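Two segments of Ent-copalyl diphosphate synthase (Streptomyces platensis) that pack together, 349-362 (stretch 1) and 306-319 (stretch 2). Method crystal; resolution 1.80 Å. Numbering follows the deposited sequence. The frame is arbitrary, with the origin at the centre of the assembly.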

ATOM      1  N   THR A 349       0.970  14.287  -3.497  1.00 20.84           N
ATOM      2  CA  THR A 349       2.275  14.948  -3.685  1.00 21.44           C
ATOM      3  C   THR A 349       3.274  13.997  -4.328  1.00 20.78           C
ATOM      4  O   THR A 349       3.994  14.392  -5.256  1.00 21.40           O
ATOM      5  CB  THR A 349       2.852  15.457  -2.348  1.00 21.71           C
ATOM      6  OG1 THR A 349       2.912  14.368  -1.405  1.00 22.33           O
ATOM      7  CG2 THR A 349       1.992  16.577  -1.783  1.00 22.36           C
ATOM      8  N   SER A 350       3.282  12.720  -3.900  1.00 19.77           N
ATOM      9  CA  SER A 350       4.224  11.736  -4.449  1.00 19.57           C
ATOM     10  C   SER A 350       3.927  11.485  -5.936  1.00 19.29           C
ATOM     11  O   SER A 350       4.847  11.287  -6.723  1.00 20.52           O
ATOM     12  CB  SER A 350       4.224  10.404  -3.647  1.00 19.71           C
ATOM     13  OG  SER A 350       3.050   9.674  -3.903  1.00 19.75           O
ATOM     14  N   THR A 351       2.657  11.485  -6.312  1.00 19.17           N
ATOM     15  CA  THR A 351       2.265  11.293  -7.709  1.00 19.51           C
ATOM     16  C   THR A 351       2.824  12.426  -8.589  1.00 20.19           C
ATOM     17  O   THR A 351       3.416  12.184  -9.645  1.00 21.22           O
ATOM     18  CB  THR A 351       0.746  11.203  -7.836  1.00 19.75           C
ATOM     19  OG1 THR A 351       0.269  10.059  -7.101  1.00 19.73           O
ATOM     20  CG2 THR A 351       0.283  11.096  -9.306  1.00 20.25           C
ATOM     21  N   ASN A 352       2.640  13.656  -8.137  1.00 21.37           N
ATOM     22  CA  ASN A 352       3.168  14.804  -8.873  1.00 22.32           C
ATOM     23  C   ASN A 352       4.679  14.797  -8.961  1.00 23.21           C
ATOM     24  O   ASN A 352       5.231  15.096 -10.026  1.00 22.44           O
ATOM     25  CB  ASN A 352       2.619  16.103  -8.307  1.00 23.43           C
ATOM     26  CG  ASN A 352       1.218  16.394  -8.814  1.00 25.55           C
ATOM     27  OD1 ASN A 352       1.033  17.111  -9.827  1.00 26.91           O
ATOM     28  ND2 ASN A 352       0.221  15.817  -8.159  1.00 25.52           N
ATOM     29  N   ALA A 353       5.355  14.428  -7.865  1.00 21.31           N
ATOM     30  CA  ALA A 353       6.803  14.165  -7.917  1.00 21.73           C
ATOM     31  C   ALA A 353       7.182  13.156  -8.993  1.00 21.53           C
ATOM     32  O   ALA A 353       8.127  13.392  -9.771  1.00 21.86           O
ATOM     33  CB  ALA A 353       7.334  13.710  -6.556  1.00 20.83           C
ATOM     34  N   HIS A 354       6.466  12.024  -9.063  1.00 20.10           N
ATOM     35  CA  HIS A 354       6.803  10.998 -10.023  1.00 20.54           C
ATOM     36  C   HIS A 354       6.517  11.447 -11.477  1.00 20.81           C
ATOM     37  O   HIS A 354       7.268  11.110 -12.406  1.00 21.41           O
ATOM     38  CB  HIS A 354       6.124   9.658  -9.635  1.00 21.48           C
ATOM     39  CG  HIS A 354       6.646   9.105  -8.344  1.00 22.58           C
ATOM     40  ND1 HIS A 354       5.889   8.330  -7.484  1.00 23.02           N
ATOM     41  CD2 HIS A 354       7.856   9.241  -7.757  1.00 23.82           C
ATOM     42  CE1 HIS A 354       6.612   8.026  -6.423  1.00 23.16           C
ATOM     43  NE2 HIS A 354       7.806   8.573  -6.557  1.00 23.80           N
ATOM     44  N   ILE A 355       5.482  12.249 -11.648  1.00 20.45           N
ATOM     45  CA  ILE A 355       5.181  12.837 -12.945  1.00 21.75           C
ATOM     46  C   ILE A 355       6.269  13.836 -13.340  1.00 22.39           C
ATOM     47  O   ILE A 355       6.701  13.850 -14.493  1.00 24.86           O
ATOM     48  CB  ILE A 355       3.776  13.460 -12.972  1.00 21.37           C
ATOM     49  CG1 ILE A 355       2.759  12.321 -12.880  1.00 20.57           C
ATOM     50  CG2 ILE A 355       3.508  14.193 -14.290  1.00 21.41           C
ATOM     51  CD1 ILE A 355       1.377  12.756 -12.522  1.00 21.28           C
ATOM     52  N   LEU A 356       6.741  14.611 -12.384  1.00 22.70           N
ATOM     53  CA  LEU A 356       7.869  15.515 -12.653  1.00 23.87           C
ATOM     54  C   LEU A 356       9.093  14.748 -13.149  1.00 25.24           C
ATOM     55  O   LEU A 356       9.766  15.183 -14.113  1.00 25.22           O
ATOM     56  CB  LEU A 356       8.189  16.359 -11.437  1.00 23.97           C
ATOM     57  CG  LEU A 356       9.386  17.311 -11.539  1.00 24.15           C
ATOM     58  CD1 LEU A 356       9.185  18.268 -12.691  1.00 25.42           C
ATOM     59  CD2 LEU A 356       9.585  18.089 -10.274  1.00 24.17           C
ATOM     60  N   GLU A 357       9.384  13.599 -12.533  1.00 24.04           N
ATOM     61  CA  GLU A 357      10.488  12.770 -12.990  1.00 24.93           C
ATOM     62  C   GLU A 357      10.260  12.219 -14.396  1.00 26.07           C
ATOM     63  O   GLU A 357      11.173  12.270 -15.225  1.00 26.25           O
ATOM     64  CB  GLU A 357      10.788  11.629 -12.028  1.00 26.24           C
ATOM     65  CG  GLU A 357      11.183  12.117 -10.630  1.00 26.20           C
ATOM     66  CD  GLU A 357      11.423  10.976  -9.666  1.00 28.34           C
ATOM     67  OE1 GLU A 357      10.632   9.979  -9.712  1.00 28.31           O
ATOM     68  OE2 GLU A 357      12.399  11.077  -8.881  1.00 29.88           O
ATOM     69  N   ALA A 358       9.088  11.649 -14.663  1.00 25.63           N
ATOM     70  CA  ALA A 358       8.857  11.058 -15.971  1.00 25.57           C
ATOM     71  C   ALA A 358       9.007  12.135 -17.069  1.00 26.38           C
ATOM     72  O   ALA A 358       9.691  11.914 -18.089  1.00 27.36           O
ATOM     73  CB  ALA A 358       7.497  10.422 -16.045  1.00 24.82           C
ATOM     74  N   LEU A 359       8.364  13.276 -16.851  1.00 26.90           N
ATOM     75  CA  LEU A 359       8.395  14.368 -17.828  1.00 28.39           C
ATOM     76  C   LEU A 359       9.782  14.980 -17.954  1.00 30.17           C
ATOM     77  O   LEU A 359      10.309  15.125 -19.074  1.00 30.55           O
ATOM     78  CB  LEU A 359       7.361  15.434 -17.490  1.00 27.97           C
ATOM     79  CG  LEU A 359       5.912  14.966 -17.507  1.00 26.53           C
ATOM     80  CD1 LEU A 359       5.010  16.140 -17.220  1.00 26.74           C
ATOM     81  CD2 LEU A 359       5.499  14.299 -18.811  1.00 27.09           C
ATOM     82  N   GLY A 360      10.371  15.334 -16.816  1.00 30.18           N
ATOM     83  CA  GLY A 360      11.697  15.934 -16.781  1.00 30.30           C
ATOM     84  C   GLY A 360      12.737  15.042 -17.405  1.00 30.86           C
ATOM     85  O   GLY A 360      13.612  15.509 -18.180  1.00 31.39           O
ATOM     86  N   HIS A 361      12.639  13.745 -17.128  1.00 28.97           N
ATOM     87  CA  HIS A 361      13.590  12.826 -17.686  1.00 30.28           C
ATOM     88  C   HIS A 361      13.388  12.675 -19.193  1.00 31.93           C
ATOM     89  O   HIS A 361      14.373  12.569 -19.949  1.00 34.05           O
ATOM     90  CB  HIS A 361      13.515  11.460 -17.044  1.00 29.79           C
ATOM     91  CG  HIS A 361      14.498  10.495 -17.620  1.00 29.75           C
ATOM     92  ND1 HIS A 361      14.162   9.600 -18.610  1.00 32.31           N
ATOM     93  CD2 HIS A 361      15.819  10.323 -17.389  1.00 29.50           C
ATOM     94  CE1 HIS A 361      15.224   8.887 -18.929  1.00 31.90           C
ATOM     95  NE2 HIS A 361      16.240   9.302 -18.199  1.00 31.36           N
ATOM     96  N   HIS A 362      12.120  12.647 -19.609  1.00 31.47           N
ATOM     97  CA  HIS A 362      11.799  12.561 -21.026  1.00 32.79           C
ATOM     98  C   HIS A 362      12.408  13.734 -21.806  1.00 34.72           C
ATOM     99  O   HIS A 362      13.028  13.504 -22.845  1.00 38.31           O
ATOM    100  CB  HIS A 362      10.309  12.564 -21.289  1.00 31.82           C
ATOM    101  CG  HIS A 362       9.976  12.425 -22.747  1.00 31.59           C
ATOM    102  ND1 HIS A 362      10.036  11.221 -23.402  1.00 31.72           N
ATOM    103  CD2 HIS A 362       9.658  13.350 -23.685  1.00 33.43           C
ATOM    104  CE1 HIS A 362       9.717  11.394 -24.676  1.00 32.07           C
ATOM    105  NE2 HIS A 362       9.493  12.679 -24.876  1.00 33.27           N
TER
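Stretch 2, residues 306-319: DSDDTAAVLFALAQ

Residues 306-319 are helical after the N-cap residue Asp 306 and lie against the helix of residues 349-362. The two run in the same general direction, with an angle of 32° between their N-to-C directions and a closest axial approach of 8.1 Å. This close spacing goes with small residues at the centre of the contact. The register pairs Asp 308 with Thr 351, Ala 311 with Ile 355 and Phe 315 with Ala 358, with CA-CA distances of 4.6, 5.1 and 4.6 Å, respectively. The contact buries 630 Å², counting both sides. Asp 306 OD2 accepts from Asp 309 N at 2.9 Å, the capping bond.

The polar contacts gather at the N-terminal ends. His 354 ND1 donates to Asp 308 OD1 at 2.6 Å, a short and nearly straight hydrogen bond (159°) and the only direct one between the stretches; the carboxylate oxygen lies at the edge of the imidazole, near its plane, as a ring N-H requires. The other carboxylate oxygen is tied to the first helix through water 1, which donates to Asp 308 OD2 and to Ser 350 OG, each at 2.7 Å. Asp 308 thus reaches two residues a helical turn apart. Beside it, Thr 351 CG2 lies 3.1 Å from Ser 307 OG.

Apolar packing fills the middle. Ala 311 points toward the first helix, where its CB rests 3.5 Å from His 354 O, 3.7 Å from Ile 355 CG1 and 4.1 Å from Ala 358 CB. Ala 358 points back toward the second helix; its CB is 3.5 Å from Ala 311 O. In each direction a methyl group lies against a carbonyl oxygen of the other helix.

Aromatic contacts dominate towards the C-terminal ends. The Phe 315 side chain, with chi1 t, reaches across the first helix. Glu 357 CB sits over one face of its ring, 3.8 Å from the Phe 315 ring centroid, in a CH-pi contact, and His 361 CB approaches Phe 315 CE1 at the ring edge (3.6 Å). The His 361 and Phe 315 rings form an offset edge-to-face pair, centroids 5.5 Å apart and planes at 71°, with the phenyl edge toward the imidazole face. Gln 319 CG covers a face of the imidazole, 4.1 Å from the His 361 ring centroid.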

ATOM      1  N   ASP A 306      -3.513   4.543 -13.274  1.00 19.92           N
ATOM      2  CA  ASP A 306      -3.328   5.729 -12.470  1.00 19.61           C
ATOM      3  C   ASP A 306      -2.039   6.396 -12.865  1.00 18.69           C
ATOM      4  O   ASP A 306      -1.115   5.750 -13.349  1.00 19.40           O
ATOM      5  CB  ASP A 306      -3.329   5.417 -10.953  1.00 19.90           C
ATOM      6  CG  ASP A 306      -2.081   4.703 -10.508  1.00 19.75           C
ATOM      7  OD1 ASP A 306      -2.050   3.450 -10.533  1.00 20.25           O
ATOM      8  OD2 ASP A 306      -1.128   5.403 -10.118  1.00 19.50           O
ATOM      9  N   SER A 307      -1.947   7.694 -12.624  1.00 19.70           N
ATOM     10  CA  SER A 307      -0.800   8.435 -13.116  1.00 20.14           C
ATOM     11  C   SER A 307       0.488   8.197 -12.330  1.00 20.61           C
ATOM     12  O   SER A 307       1.577   8.418 -12.859  1.00 21.03           O
ATOM     13  CB  SER A 307      -1.088   9.932 -13.179  1.00 20.87           C
ATOM     14  OG  SER A 307      -1.299  10.526 -11.913  1.00 20.42           O
ATOM     15  N   ASP A 308       0.379   7.763 -11.073  1.00 20.19           N
ATOM     16  CA  ASP A 308       1.580   7.511 -10.287  1.00 20.33           C
ATOM     17  C   ASP A 308       2.304   6.308 -10.858  1.00 19.07           C
ATOM     18  O   ASP A 308       3.498   6.386 -11.179  1.00 19.58           O
ATOM     19  CB  ASP A 308       1.235   7.334  -8.813  1.00 21.00           C
ATOM     20  CG  ASP A 308       2.460   7.329  -7.902  1.00 23.04           C
ATOM     21  OD1 ASP A 308       3.418   8.116  -8.157  1.00 22.82           O
ATOM     22  OD2 ASP A 308       2.425   6.556  -6.884  1.00 22.08           O
ATOM     23  N   ASP A 309       1.591   5.183 -10.995  1.00 19.18           N
ATOM     24  CA  ASP A 309       2.156   4.021 -11.599  1.00 18.90           C
ATOM     25  C   ASP A 309       2.586   4.284 -13.046  1.00 19.57           C
ATOM     26  O   ASP A 309       3.653   3.817 -13.467  1.00 19.05           O
ATOM     27  CB  ASP A 309       1.172   2.851 -11.549  1.00 19.32           C
ATOM     28  CG  ASP A 309       1.026   2.297 -10.154  1.00 20.77           C
ATOM     29  OD1 ASP A 309       2.051   1.875  -9.602  1.00 20.59           O
ATOM     30  OD2 ASP A 309      -0.103   2.333  -9.603  1.00 20.95           O
ATOM     31  N   THR A 310       1.776   5.045 -13.775  1.00 19.99           N
ATOM     32  CA  THR A 310       2.088   5.345 -15.183  1.00 20.06           C
ATOM     33  C   THR A 310       3.412   6.120 -15.258  1.00 20.56           C
ATOM     34  O   THR A 310       4.296   5.759 -16.040  1.00 20.71           O
ATOM     35  CB  THR A 310       0.941   6.131 -15.857  1.00 21.04           C
ATOM     36  OG1 THR A 310      -0.235   5.314 -15.897  1.00 20.62           O
ATOM     37  CG2 THR A 310       1.295   6.497 -17.309  1.00 22.32           C
ATOM     38  N   ALA A 311       3.545   7.158 -14.431  1.00 20.70           N
ATOM     39  CA  ALA A 311       4.756   7.996 -14.409  1.00 21.23           C
ATOM     40  C   ALA A 311       5.974   7.173 -13.992  1.00 21.90           C
ATOM     41  O   ALA A 311       7.013   7.234 -14.627  1.00 21.70           O
ATOM     42  CB  ALA A 311       4.572   9.186 -13.495  1.00 21.53           C
ATOM     43  N   ALA A 312       5.833   6.345 -12.950  1.00 20.56           N
ATOM     44  CA  ALA A 312       6.947   5.517 -12.502  1.00 20.61           C
ATOM     45  C   ALA A 312       7.397   4.545 -13.590  1.00 21.05           C
ATOM     46  O   ALA A 312       8.586   4.271 -13.738  1.00 22.16           O
ATOM     47  CB  ALA A 312       6.578   4.725 -11.254  1.00 19.99           C
ATOM     48  N   VAL A 313       6.435   3.966 -14.291  1.00 21.47           N
ATOM     49  CA  VAL A 313       6.713   2.990 -15.312  1.00 22.19           C
ATOM     50  C   VAL A 313       7.386   3.648 -16.525  1.00 23.25           C
ATOM     51  O   VAL A 313       8.369   3.112 -17.039  1.00 23.67           O
ATOM     52  CB  VAL A 313       5.450   2.200 -15.699  1.00 22.30           C
ATOM     53  CG1 VAL A 313       5.646   1.460 -17.014  1.00 22.83           C
ATOM     54  CG2 VAL A 313       5.101   1.217 -14.608  1.00 22.12           C
ATOM     55  N   LEU A 314       6.892   4.811 -16.936  1.00 23.31           N
ATOM     56  CA  LEU A 314       7.512   5.566 -18.037  1.00 24.88           C
ATOM     57  C   LEU A 314       8.948   5.942 -17.701  1.00 26.03           C
ATOM     58  O   LEU A 314       9.839   5.779 -18.526  1.00 26.32           O
ATOM     59  CB  LEU A 314       6.712   6.814 -18.357  1.00 25.11           C
ATOM     60  CG  LEU A 314       5.392   6.582 -19.096  1.00 25.27           C
ATOM     61  CD1 LEU A 314       4.469   7.784 -18.983  1.00 25.29           C
ATOM     62  CD2 LEU A 314       5.693   6.263 -20.567  1.00 26.46           C
ATOM     63  N   PHE A 315       9.164   6.412 -16.480  1.00 24.74           N
ATOM     64  CA  PHE A 315      10.484   6.781 -15.985  1.00 25.46           C
ATOM     65  C   PHE A 315      11.392   5.563 -15.939  1.00 25.22           C
ATOM     66  O   PHE A 315      12.544   5.607 -16.390  1.00 24.87           O
ATOM     67  CB  PHE A 315      10.324   7.456 -14.592  1.00 24.84           C
ATOM     68  CG  PHE A 315      11.584   8.052 -13.995  1.00 26.02           C
ATOM     69  CD1 PHE A 315      12.487   8.802 -14.746  1.00 25.91           C
ATOM     70  CD2 PHE A 315      11.816   7.945 -12.609  1.00 25.97           C
ATOM     71  CE1 PHE A 315      13.616   9.341 -14.142  1.00 26.39           C
ATOM     72  CE2 PHE A 315      12.922   8.498 -12.006  1.00 25.51           C
ATOM     73  CZ  PHE A 315      13.828   9.210 -12.773  1.00 26.58           C
ATOM     74  N   ALA A 316      10.886   4.447 -15.430  1.00 24.50           N
ATOM     75  CA  ALA A 316      11.679   3.233 -15.355  1.00 25.23           C
ATOM     76  C   ALA A 316      12.113   2.734 -16.736  1.00 26.51           C
ATOM     77  O   ALA A 316      13.289   2.374 -16.935  1.00 27.37           O
ATOM     78  CB  ALA A 316      10.892   2.137 -14.650  1.00 24.63           C
ATOM     79  N   LEU A 317      11.161   2.706 -17.666  1.00 25.23           N
ATOM     80  CA  LEU A 317      11.445   2.267 -19.025  1.00 26.44           C
ATOM     81  C   LEU A 317      12.481   3.176 -19.671  1.00 27.22           C
ATOM     82  O   LEU A 317      13.485   2.679 -20.227  1.00 29.00           O
ATOM     83  CB  LEU A 317      10.175   2.182 -19.864  1.00 25.30           C
ATOM     84  CG  LEU A 317       9.262   0.990 -19.565  1.00 25.40           C
ATOM     85  CD1 LEU A 317       7.898   1.215 -20.193  1.00 24.96           C
ATOM     86  CD2 LEU A 317       9.867  -0.333 -20.018  1.00 25.95           C
ATOM     87  N   ALA A 318      12.273   4.483 -19.565  1.00 26.82           N
ATOM     88  CA  ALA A 318      13.161   5.455 -20.205  1.00 29.04           C
ATOM     89  C   ALA A 318      14.568   5.449 -19.634  1.00 30.92           C
ATOM     90  O   ALA A 318      15.551   5.621 -20.368  1.00 31.12           O
ATOM     91  CB  ALA A 318      12.549   6.843 -20.159  1.00 29.19           C
ATOM     92  N   GLN A 319      14.692   5.230 -18.331  1.00 29.45           N
ATOM     93  CA  GLN A 319      16.013   5.106 -17.727  1.00 30.06           C
ATOM     94  C   GLN A 319      16.761   3.851 -18.150  1.00 30.35           C
ATOM     95  O   GLN A 319      17.977   3.759 -17.945  1.00 31.80           O
ATOM     96  CB  GLN A 319      15.945   5.161 -16.197  1.00 27.55           C
ATOM     97  CG  GLN A 319      15.526   6.502 -15.673  1.00 26.61           C
ATOM     98  CD  GLN A 319      15.720   6.630 -14.183  1.00 27.38           C
ATOM     99  OE1 GLN A 319      16.674   7.254 -13.737  1.00 27.48           O
ATOM    100  NE2 GLN A 319      14.807   6.037 -13.397  1.00 26.11           N
TER
HETATM  101  O   HOH W   1       3.794   7.230  -4.705  1.00 26.28           O